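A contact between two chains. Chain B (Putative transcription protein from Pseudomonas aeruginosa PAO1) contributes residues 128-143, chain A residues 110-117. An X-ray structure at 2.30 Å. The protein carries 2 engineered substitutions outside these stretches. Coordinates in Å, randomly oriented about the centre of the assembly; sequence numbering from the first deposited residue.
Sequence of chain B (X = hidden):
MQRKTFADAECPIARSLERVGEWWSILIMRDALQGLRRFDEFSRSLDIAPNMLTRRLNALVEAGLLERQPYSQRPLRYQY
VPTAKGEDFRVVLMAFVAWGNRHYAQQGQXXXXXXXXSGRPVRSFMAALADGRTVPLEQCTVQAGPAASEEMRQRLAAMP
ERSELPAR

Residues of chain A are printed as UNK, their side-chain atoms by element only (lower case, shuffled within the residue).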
ATOM      1  N   ALA B 128      11.391   9.157  -9.171  1.00 47.90           N
ATOM      2  CA  ALA B 128      12.552  10.048  -9.278  1.00 49.73           C
ATOM      3  C   ALA B 128      13.812   9.242  -9.156  1.00 50.74           C
ATOM      4  O   ALA B 128      14.051   8.626  -8.132  1.00 49.95           O
ATOM      5  CB  ALA B 128      12.524  11.095  -8.196  1.00 49.40           C
ATOM      6  N   LEU B 129      14.611   9.249 -10.198  1.00 53.33           N
ATOM      7  CA  LEU B 129      15.906   8.595 -10.189  1.00 56.06           C
ATOM      8  C   LEU B 129      16.974   9.459  -9.507  1.00 59.44           C
ATOM      9  O   LEU B 129      16.727  10.623  -9.161  1.00 60.47           O
ATOM     10  CB  LEU B 129      16.304   8.249 -11.624  1.00 56.85           C
ATOM     11  CG  LEU B 129      15.233   7.410 -12.336  1.00 54.73           C
ATOM     12  CD1 LEU B 129      15.690   6.899 -13.680  1.00 50.50           C
ATOM     13  CD2 LEU B 129      14.758   6.239 -11.446  1.00 49.73           C
ATOM     14  N   ALA B 130      18.164   8.899  -9.310  1.00 62.77           N
ATOM     15  CA  ALA B 130      19.264   9.665  -8.692  1.00 66.31           C
ATOM     16  C   ALA B 130      19.746  10.838  -9.542  1.00 70.04           C
ATOM     17  O   ALA B 130      20.056  11.884  -8.987  1.00 72.15           O
ATOM     18  CB  ALA B 130      20.453   8.754  -8.280  1.00 67.37           C
ATOM     19  N   ASP B 131      19.805  10.676 -10.865  1.00 71.86           N
ATOM     20  CA  ASP B 131      20.320  11.750 -11.766  1.00 76.15           C
ATOM     21  C   ASP B 131      19.499  13.055 -11.800  1.00 75.75           C
ATOM     22  O   ASP B 131      20.046  14.108 -12.087  1.00 79.21           O
ATOM     23  CB  ASP B 131      20.515  11.218 -13.201  1.00 77.87           C
ATOM     24  CG  ASP B 131      19.430  10.216 -13.600  1.00 77.80           C
ATOM     25  OD1 ASP B 131      18.244  10.469 -13.248  1.00 73.28           O
ATOM     26  OD2 ASP B 131      19.764   9.176 -14.241  1.00 80.32           O
ATOM     27  N   GLY B 132      18.200  12.983 -11.497  1.00 72.71           N
ATOM     28  CA  GLY B 132      17.295  14.133 -11.599  1.00 71.24           C
ATOM     29  C   GLY B 132      16.006  13.784 -12.334  1.00 68.73           C
ATOM     30  O   GLY B 132      14.963  14.347 -12.041  1.00 67.48           O
ATOM     31  N   ARG B 133      16.095  12.847 -13.278  1.00 68.56           N
ATOM     32  CA  ARG B 133      15.003  12.434 -14.168  1.00 67.68           C
ATOM     33  C   ARG B 133      13.830  11.750 -13.446  1.00 64.78           C
ATOM     34  O   ARG B 133      14.016  10.986 -12.492  1.00 62.24           O
ATOM     35  CB  ARG B 133      15.570  11.465 -15.204  1.00 69.43           C
ATOM     36  CG  ARG B 133      14.803  11.300 -16.536  1.00 71.23           C
ATOM     37  CD  ARG B 133      15.769  10.899 -17.727  1.00 72.83           C
ATOM     38  NE  ARG B 133      16.785   9.922 -17.304  1.00 72.24           N
ATOM     39  CZ  ARG B 133      16.554   8.617 -17.093  1.00 69.03           C
ATOM     40  NH1 ARG B 133      15.354   8.099 -17.299  1.00 65.75           N
ATOM     41  NH2 ARG B 133      17.529   7.828 -16.670  1.00 68.00           N
ATOM     42  N   THR B 134      12.625  12.037 -13.928  1.00 64.21           N
ATOM     43  CA  THR B 134      11.418  11.426 -13.446  1.00 61.84           C
ATOM     44  C   THR B 134      10.814  10.554 -14.539  1.00 61.43           C
ATOM     45  O   THR B 134      10.627  11.020 -15.660  1.00 64.58           O
ATOM     46  CB  THR B 134      10.418  12.498 -12.998  1.00 61.15           C
ATOM     47  OG1 THR B 134      10.624  12.765 -11.610  1.00 60.16           O
ATOM     48  CG2 THR B 134       8.983  12.020 -13.178  1.00 60.83           C
ATOM     49  N   VAL B 135      10.533   9.295 -14.220  1.00 58.57           N
ATOM     50  CA  VAL B 135       9.840   8.402 -15.145  1.00 58.10           C
ATOM     51  C   VAL B 135       8.511   7.857 -14.597  1.00 55.98           C
ATOM     52  O   VAL B 135       8.298   7.800 -13.388  1.00 53.33           O
ATOM     53  CB  VAL B 135      10.722   7.218 -15.567  1.00 59.31           C
ATOM     54  CG1 VAL B 135      11.970   7.707 -16.295  1.00 60.23           C
ATOM     55  CG2 VAL B 135      11.074   6.345 -14.350  1.00 56.43           C
ATOM     56  N   PRO B 136       7.601   7.470 -15.496  1.00 57.07           N
ATOM     57  CA  PRO B 136       6.358   6.849 -15.048  1.00 55.53           C
ATOM     58  C   PRO B 136       6.608   5.499 -14.421  1.00 54.52           C
ATOM     59  O   PRO B 136       7.579   4.819 -14.765  1.00 55.69           O
ATOM     60  CB  PRO B 136       5.563   6.669 -16.347  1.00 56.88           C
ATOM     61  CG  PRO B 136       6.576   6.702 -17.430  1.00 59.75           C
ATOM     62  CD  PRO B 136       7.630   7.664 -16.959  1.00 59.56           C
ATOM     63  N   LEU B 137       5.723   5.112 -13.519  1.00 52.95           N
ATOM     64  CA  LEU B 137       5.833   3.824 -12.853  1.00 52.82           C
ATOM     65  C   LEU B 137       5.783   2.592 -13.771  1.00 54.77           C
ATOM     66  O   LEU B 137       6.498   1.611 -13.519  1.00 54.86           O
ATOM     67  CB  LEU B 137       4.816   3.716 -11.727  1.00 50.46           C
ATOM     68  CG  LEU B 137       5.427   4.082 -10.387  1.00 47.78           C
ATOM     69  CD1 LEU B 137       5.784   5.524 -10.359  1.00 48.27           C
ATOM     70  CD2 LEU B 137       4.406   3.797  -9.334  1.00 46.76           C
ATOM     71  N   GLU B 138       4.972   2.662 -14.833  1.00 56.37           N
ATOM     72  CA  GLU B 138       4.912   1.607 -15.864  1.00 58.62           C
ATOM     73  C   GLU B 138       6.316   1.277 -16.347  1.00 59.53           C
ATOM     74  O   GLU B 138       6.574   0.146 -16.804  1.00 60.79           O
ATOM     75  CB  GLU B 138       4.034   2.027 -17.085  1.00 61.09           C
ATOM     76  CG  GLU B 138       4.781   2.909 -18.149  1.00 66.92           C
ATOM     77  CD  GLU B 138       3.931   3.381 -19.346  1.00 74.66           C
ATOM     78  OE1 GLU B 138       3.315   2.533 -20.062  1.00 76.52           O
ATOM     79  OE2 GLU B 138       3.931   4.620 -19.594  1.00 77.25           O
ATOM     80  N   GLN B 139       7.205   2.273 -16.260  1.00 58.69           N
ATOM     81  CA  GLN B 139       8.569   2.131 -16.739  1.00 59.30           C
ATOM     82  C   GLN B 139       9.568   1.582 -15.714  1.00 57.58           C
ATOM     83  O   GLN B 139      10.755   1.444 -16.019  1.00 59.14           O
ATOM     84  CB  GLN B 139       9.063   3.467 -17.277  1.00 61.77           C
ATOM     85  CG  GLN B 139       8.813   3.663 -18.752  1.00 64.26           C
ATOM     86  CD  GLN B 139       9.363   4.956 -19.233  1.00 68.66           C
ATOM     87  OE1 GLN B 139       8.617   5.798 -19.728  1.00 70.21           O
ATOM     88  NE2 GLN B 139      10.685   5.140 -19.095  1.00 69.90           N
ATOM     89  N   CYS B 140       9.083   1.275 -14.513  1.00 53.72           N
ATOM     90  CA  CYS B 140       9.907   0.756 -13.421  1.00 52.17           C
ATOM     91  C   CYS B 140       9.632  -0.702 -13.161  1.00 50.94           C
ATOM     92  O   CYS B 140       8.589  -1.222 -13.552  1.00 50.61           O
ATOM     93  CB  CYS B 140       9.606   1.523 -12.129  1.00 49.68           C
ATOM     94  SG  CYS B 140      10.071   3.218 -12.237  1.00 52.46           S
ATOM     95  N   THR B 141      10.532  -1.343 -12.435  1.00 50.01           N
ATOM     96  CA  THR B 141      10.337  -2.737 -12.069  1.00 49.38           C
ATOM     97  C   THR B 141      10.885  -3.082 -10.673  1.00 48.18           C
ATOM     98  O   THR B 141      11.795  -2.421 -10.172  1.00 49.00           O
ATOM     99  CB  THR B 141      10.920  -3.717 -13.187  1.00 51.60           C
ATOM    100  OG1 THR B 141      10.619  -5.074 -12.871  1.00 52.39           O
ATOM    101  CG2 THR B 141      12.414  -3.598 -13.323  1.00 52.23           C
ATOM    102  N   VAL B 142      10.322  -4.131 -10.069  1.00 46.37           N
ATOM    103  CA  VAL B 142      10.816  -4.695  -8.840  1.00 45.02           C
ATOM    104  C   VAL B 142      11.796  -5.813  -9.196  1.00 46.99           C
ATOM    105  O   VAL B 142      11.488  -6.670 -10.017  1.00 48.01           O
ATOM    106  CB  VAL B 142       9.622  -5.202  -7.990  1.00 44.32           C
ATOM    107  CG1 VAL B 142      10.048  -6.156  -6.882  1.00 42.87           C
ATOM    108  CG2 VAL B 142       8.851  -4.022  -7.426  1.00 40.64           C
ATOM    109  N   GLN B 143      12.993  -5.789  -8.616  1.00 46.50           N
ATOM    110  CA  GLN B 143      13.993  -6.785  -8.953  1.00 48.08           C
ATOM    111  C   GLN B 143      14.858  -7.119  -7.759  1.00 47.50           C
ATOM    112  O   GLN B 143      14.746  -6.486  -6.714  1.00 46.03           O
ATOM    113  CB  GLN B 143      14.883  -6.322 -10.105  1.00 50.03           C
ATOM    114  CG  GLN B 143      15.694  -5.110  -9.724  1.00 51.19           C
ATOM    115  CD  GLN B 143      16.858  -4.872 -10.623  1.00 57.08           C
ATOM    116  OE1 GLN B 143      16.806  -5.167 -11.819  1.00 62.78           O
ATOM    117  NE2 GLN B 143      17.934  -4.318 -10.064  1.00 60.16           N
TER
ATOM    118  N   UNK A 110      17.890  -6.242  -0.696  1.00 46.75           N
ATOM    119  CA  UNK A 110      17.613  -7.507  -1.383  1.00 47.33           C
ATOM    120  C   UNK A 110      16.511  -7.370  -2.477  1.00 45.73           C
ATOM    121  O   UNK A 110      16.522  -8.125  -3.453  1.00 45.41           O
ATOM    122  c   UNK A 110      17.177  -8.571  -0.370  1.00 47.10           C
ATOM    123  o   UNK A 110      17.869  -8.418   0.851  1.00 50.29           O
ATOM    124  N   UNK A 111      15.602  -6.405  -2.298  1.00 43.39           N
ATOM    125  CA  UNK A 111      14.533  -6.092  -3.241  1.00 42.98           C
ATOM    126  C   UNK A 111      14.644  -4.611  -3.589  1.00 44.31           C
ATOM    127  O   UNK A 111      14.719  -3.754  -2.713  1.00 44.74           O
ATOM    128  c   UNK A 111      13.036  -7.573  -1.921  1.00 41.66           C
ATOM    129  c   UNK A 111      13.133  -6.273  -2.633  1.00 40.78           C
ATOM    130  c   UNK A 111      12.014  -6.132  -3.720  1.00 37.54           C
ATOM    131  N   UNK A 112      14.620  -4.303  -4.870  1.00 45.31           N
ATOM    132  CA  UNK A 112      14.908  -2.953  -5.312  1.00 46.02           C
ATOM    133  C   UNK A 112      13.882  -2.534  -6.304  1.00 44.94           C
ATOM    134  O   UNK A 112      13.429  -3.330  -7.120  1.00 45.75           O
ATOM    135  c   UNK A 112      18.663  -2.387  -6.020  1.00 54.20           C
ATOM    136  c   UNK A 112      17.376  -2.373  -5.226  1.00 50.30           C
ATOM    137  c   UNK A 112      16.248  -2.919  -6.018  1.00 48.25           C
ATOM    138  n   UNK A 112      19.701  -1.779  -5.468  1.00 55.93           N
ATOM    139  o   UNK A 112      18.715  -2.929  -7.136  1.00 54.17           O
ATOM    140  N   UNK A 113      13.544  -1.264  -6.258  1.00 44.38           N
ATOM    141  CA  UNK A 113      12.699  -0.668  -7.243  1.00 43.58           C
ATOM    142  C   UNK A 113      13.592   0.099  -8.210  1.00 45.34           C
ATOM    143  O   UNK A 113      14.297   1.032  -7.800  1.00 47.25           O
ATOM    144  c   UNK A 113      10.723   0.867  -7.465  1.00 45.07           C
ATOM    145  c   UNK A 113       9.704   1.751  -6.731  1.00 45.06           C
ATOM    146  c   UNK A 113      10.030  -0.233  -8.312  1.00 46.84           C
ATOM    147  c   UNK A 113      11.695   0.217  -6.523  1.00 42.00           C
ATOM    148  N   UNK A 114      13.593  -0.314  -9.485  1.00 45.81           N
ATOM    149  CA  UNK A 114      14.484   0.233 -10.511  1.00 48.29           C
ATOM    150  C   UNK A 114      13.789   0.701 -11.822  1.00 49.49           C
ATOM    151  O   UNK A 114      12.667   0.274 -12.127  1.00 48.30           O
ATOM    152  c   UNK A 114      15.653  -0.762 -10.899  1.00 50.64           C
ATOM    153  c   UNK A 114      16.569  -1.080  -9.704  1.00 50.09           C
ATOM    154  c   UNK A 114      15.110  -2.048 -11.543  1.00 48.73           C
ATOM    155  N   UNK A 115      14.456   1.579 -12.584  1.00 51.41           N
ATOM    156  CA  UNK A 115      14.003   1.903 -13.934  1.00 53.35           C
ATOM    157  C   UNK A 115      14.297   0.701 -14.807  1.00 55.19           C
ATOM    158  O   UNK A 115      15.431   0.215 -14.828  1.00 55.87           O
ATOM    159  c   UNK A 115      14.845   4.544 -16.704  1.00 64.37           C
ATOM    160  c   UNK A 115      14.171   3.405 -15.949  1.00 58.27           C
ATOM    161  o   UNK A 115      16.055   4.805 -16.492  1.00 66.68           O
ATOM    162  c   UNK A 115      14.703   3.127 -14.530  1.00 54.98           C
ATOM    163  o   UNK A 115      14.146   5.170 -17.550  1.00 67.27           O
ATOM    164  N   UNK A 116      13.292   0.214 -15.525  1.00 55.85           N
ATOM    165  CA  UNK A 116      13.491  -1.007 -16.305  1.00 58.64           C
ATOM    166  C   UNK A 116      14.583  -0.892 -17.366  1.00 62.09           C
ATOM    167  O   UNK A 116      15.355  -1.822 -17.548  1.00 63.64           O
ATOM    168  n   UNK A 116       9.727  -2.858 -17.402  1.00 66.39           N
ATOM    169  c   UNK A 116      12.187  -1.510 -16.896  1.00 58.13           C
ATOM    170  n   UNK A 116       7.823  -2.840 -16.112  1.00 64.87           N
ATOM    171  c   UNK A 116       8.930  -3.456 -16.507  1.00 66.18           C
ATOM    172  c   UNK A 116      10.972  -3.427 -17.926  1.00 65.14           C
ATOM    173  c   UNK A 116      12.158  -3.026 -17.068  1.00 61.10           C
ATOM    174  n   UNK A 116       9.226  -4.660 -15.996  1.00 66.77           N
ATOM    175  N   UNK A 117      14.660   0.241 -18.051  1.00 64.65           N
ATOM    176  CA  UNK A 117      15.646   0.407 -19.121  1.00 68.64           C
ATOM    177  C   UNK A 117      17.024   0.109 -18.543  1.00 70.09           C
ATOM    178  O   UNK A 117      17.643  -0.904 -18.897  1.00 71.86           O
ATOM    179  c   UNK A 117      16.818   2.204 -20.602  1.00 75.84           C
ATOM    180  c   UNK A 117      15.545   1.817 -19.790  1.00 70.32           C
ATOM    181  o   UNK A 117      14.426   1.836 -20.686  1.00 70.83           O
TER

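Position 110 of chain A carries one side-chain carbon followed by one oxygen. Its CA-to-CB bond points away from chain B, and its side chain touches nothing in residues 128-143; a two-atom hydroxyl side chain is serine, Ser A110. At position 111 a single carbon bears two more, branched at CB, and one of these branches touches Val B142. Three carbons forked at CB, without a heteroatom, define valine, Val A111; CG1 of Val A111 lies 3.7 Å from CG1 of Val B142.

Position 112 has three carbons, the last carrying one oxygen and one nitrogen. This terminal amide meets the amide of Gln B143, and the chain length gives glutamine, Gln A112; NE2 of Gln B143 donates a weak hydrogen bond to OE1 of Gln A112 at 3.3 Å. The four carbons of position 113 fork at the second, and one branch end packs on Val B142 and Cys B140. The fork is that of leucine, Leu A113, whose CD1 lies 4.1 Å from CG2 of Val B142 and 4.2 Å from CB of Cys B140.

Position 114 again shows three carbons branched at CB, which touch Thr B141 and Gln B143 on the sheet face those two residues share; this is Val A114. CG2 of Val A114 lies 3.6 Å from CG2 of Thr B141 and 3.4 Å from CD of Gln B143. At position 115, three carbons end in two oxygens close to the guanidinium of Arg B133. This is a carboxylate on a glutamate-length chain, Glu A115, and its OE2 forms a salt bridge with NH1 of Arg B133 at 3.2 Å.

Position 116 has three carbons, a nitrogen and a carbon bearing two further nitrogens, and this planar end lies over CB of Thr B141 and near O of Glu B138. It is an arginine, Arg A116, whose NH2 gives a weak hydrogen bond to O of Glu B138 at 3.3 Å. Position 117 has a CB carrying one oxygen and one carbon and makes no contact with residues 128-143; the pattern is that of threonine, Thr A117.

The contact is built on an antiparallel pairing of strands 111-115 and 140-143. Thr B141 N donates to Val A114 O at 2.7 Å and Val A114 N to Thr B141 O at 2.9 Å; Gln B143 and Gln A112 repeat this reciprocal pairing, with both N-to-O distances 2.9 Å. Beyond the strand, Arg A116 N reaches Gln B139 O at 2.9 Å, extending the ladder. Backbone bonds thus set the register, which places aliphatic groups together around Val B142, while Glu A115 extends to Arg B133 and adds a charged anchor beyond the paired strands.

Chain A (110-117) SVQLVERT
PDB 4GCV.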